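Local coordinates for protein SCO1 homolog 1, mitochondrial (Arabidopsis thaliana, PDB 6N5U), which binds copper as a thioredoxin-fold mitochondrial metallochaperone and is thought to take part in copper homeostasis, redox signalling or insertion of copper into cytochrome c oxidase, at residues Pro43-Asp48 / Tyr148-Asp153. Residues are numbered along the deposited sequence; the frame is centred on the assembly and turned at random.
Sequences PDICPD and YGKNHD. With CU1 (copper (I) ion), chain D.
With CG anti to the backbone N (chi1 176°) and one bend at chi2 (70°), the otherwise extended chain of Lys150 crosses from its loop to the first turn of helix 45-64, where its ammonium end comes up beside Ile45 and Asp48. NZ of Lys150 stands 4.1 Å from CB of Asp48 and 4.3 Å from CD1, the CG1-branch end and nearest side-chain atom of Ile45, with CG2 somewhat farther off. No hydrogen bond links the two segments. The carboxylate of Asp48 remains beyond salt-bridge range, OD2 lying 4.4 Å from NZ of Lys150, and probably adds only longer-range attraction; the salt bridge of Lys150 is made to Glu49, next along the helix. Within the thioredoxin fold, this joins the turn from Gly149 to His152, which follows edge strand 144-148, to the helix start, which supplies one of the three copper ligands, Cys46. The side chain of Cys46 leaves the backbone away from the loop and binds copper through SG at 2.4 Å, with Cys42 and His131. Ile45 lies between lysine and metal, its CB 4.0 Å from the copper ion, and its side chain touches Tyr36 and Ile133, the latter shared with Lys150.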
loop_
_atom_site.group_PDB
_atom_site.type_symbol
_atom_site.label_atom_id
_atom_site.label_comp_id
_atom_site.label_asym_id
_atom_site.label_seq_id
_atom_site.Cartn_x
_atom_site.Cartn_y
_atom_site.Cartn_z
ATOM N N PRO A 43 1.581 -13.311 8.244
ATOM C CA PRO A 43 0.555 -14.315 8.576
ATOM C C PRO A 43 -0.897 -13.834 8.687
ATOM O O PRO A 43 -1.784 -14.554 8.212
ATOM C CB PRO A 43 1.041 -14.890 9.913
ATOM C CG PRO A 43 2.496 -14.551 9.985
ATOM C CD PRO A 43 2.601 -13.222 9.310
ATOM N N ASP A 44 -1.159 -12.669 9.338
ATOM C CA ASP A 44 -2.539 -12.213 9.527
ATOM C C ASP A 44 -2.793 -10.744 9.217
ATOM O O ASP A 44 -3.753 -10.428 8.524
ATOM C CB ASP A 44 -3.033 -12.525 10.955
ATOM C CG ASP A 44 -2.725 -13.918 11.470
ATOM O OD1 ASP A 44 -3.164 -14.900 10.831
ATOM O OD2 ASP A 44 -2.048 -14.024 12.519
ATOM N N ILE A 45 -1.973 -9.847 9.774
ATOM C CA ILE A 45 -2.104 -8.389 9.657
ATOM C C ILE A 45 -2.300 -7.907 8.205
ATOM O O ILE A 45 -3.363 -7.350 7.932
ATOM C CB ILE A 45 -0.924 -7.653 10.363
ATOM C CG1 ILE A 45 -0.769 -8.068 11.862
ATOM C CG2 ILE A 45 -0.998 -6.131 10.189
ATOM C CD1 ILE A 45 -2.011 -7.851 12.844
ATOM N N CYS A 46 -1.286 -8.101 7.304
ATOM C CA CYS A 46 -1.337 -7.676 5.894
ATOM C C CYS A 46 -2.519 -8.293 5.143
ATOM O O CYS A 46 -3.290 -7.498 4.600
ATOM C CB CYS A 46 -0.015 -7.902 5.159
ATOM S SG CYS A 46 1.379 -6.915 5.784
ATOM N N PRO A 47 -2.754 -9.651 5.136
ATOM C CA PRO A 47 -3.947 -10.179 4.447
ATOM C C PRO A 47 -5.250 -9.492 4.899
ATOM O O PRO A 47 -6.045 -9.111 4.036
ATOM C CB PRO A 47 -3.919 -11.673 4.791
ATOM C CG PRO A 47 -2.507 -11.976 4.993
ATOM C CD PRO A 47 -1.959 -10.767 5.705
ATOM N N ASP A 48 -5.426 -9.245 6.228
ATOM C CA ASP A 48 -6.623 -8.585 6.762
ATOM C C ASP A 48 -6.792 -7.153 6.272
ATOM O O ASP A 48 -7.881 -6.776 5.843
ATOM C CB ASP A 48 -6.670 -8.629 8.301
ATOM C CG ASP A 48 -6.793 -10.009 8.913
ATOM O OD1 ASP A 48 -7.179 -10.957 8.188
ATOM O OD2 ASP A 48 -6.496 -10.147 10.119
ATOM N N TYR A 148 -4.781 6.417 7.760
ATOM C CA TYR A 148 -5.746 5.445 8.295
ATOM C C TYR A 148 -5.016 4.260 8.970
ATOM O O TYR A 148 -4.314 3.480 8.302
ATOM C CB TYR A 148 -6.706 4.951 7.194
ATOM C CG TYR A 148 -7.561 6.046 6.597
ATOM C CD1 TYR A 148 -8.770 6.413 7.182
ATOM C CD2 TYR A 148 -7.179 6.694 5.427
ATOM C CE1 TYR A 148 -9.548 7.435 6.649
ATOM C CE2 TYR A 148 -7.955 7.711 4.877
ATOM C CZ TYR A 148 -9.137 8.080 5.494
ATOM O OH TYR A 148 -9.892 9.092 4.962
ATOM N N GLY A 149 -5.206 4.143 10.284
ATOM C CA GLY A 149 -4.606 3.088 11.095
ATOM C C GLY A 149 -5.320 1.742 11.080
ATOM O O GLY A 149 -6.282 1.535 10.328
ATOM N N LYS A 150 -4.828 0.806 11.924
ATOM C CA LYS A 150 -5.328 -0.568 12.098
ATOM C C LYS A 150 -6.776 -0.617 12.603
ATOM O O LYS A 150 -7.521 -1.522 12.231
ATOM C CB LYS A 150 -4.387 -1.348 13.061
ATOM C CG LYS A 150 -4.815 -2.786 13.436
ATOM C CD LYS A 150 -4.705 -3.813 12.274
ATOM C CE LYS A 150 -5.537 -5.077 12.474
ATOM N NZ LYS A 150 -5.532 -5.987 11.280
ATOM N N ASN A 151 -7.165 0.346 13.441
ATOM C CA ASN A 151 -8.476 0.415 14.090
ATOM C C ASN A 151 -9.711 0.617 13.151
ATOM O O ASN A 151 -10.839 0.282 13.553
ATOM C CB ASN A 151 -8.457 1.474 15.185
ATOM C CG ASN A 151 -7.612 1.077 16.373
ATOM O OD1 ASN A 151 -6.978 0.007 16.417
ATOM N ND2 ASN A 151 -7.591 1.941 17.375
ATOM N N HIS A 152 -9.490 1.123 11.921
ATOM C CA HIS A 152 -10.534 1.324 10.926
ATOM C C HIS A 152 -11.105 -0.005 10.431
ATOM O O HIS A 152 -10.373 -0.982 10.326
ATOM C CB HIS A 152 -10.003 2.127 9.730
ATOM C CG HIS A 152 -9.917 3.597 9.988
ATOM N ND1 HIS A 152 -11.051 4.396 10.009
ATOM C CD2 HIS A 152 -8.838 4.365 10.249
ATOM C CE1 HIS A 152 -10.624 5.617 10.277
ATOM N NE2 HIS A 152 -9.301 5.649 10.435
ATOM N N ASP A 153 -12.433 -0.045 10.207
ATOM C CA ASP A 153 -13.216 -1.123 9.630
ATOM C C ASP A 153 -13.466 -0.697 8.175
ATOM O O ASP A 153 -13.213 0.464 7.844
ATOM C CB ASP A 153 -14.588 -1.163 10.340
ATOM C CG ASP A 153 -14.753 -2.033 11.550
ATOM O OD1 ASP A 153 -13.770 -2.743 11.923
ATOM O OD2 ASP A 153 -15.863 -2.017 12.129
HETATM CU CU CU1 D . 2.262 -7.377 7.936
#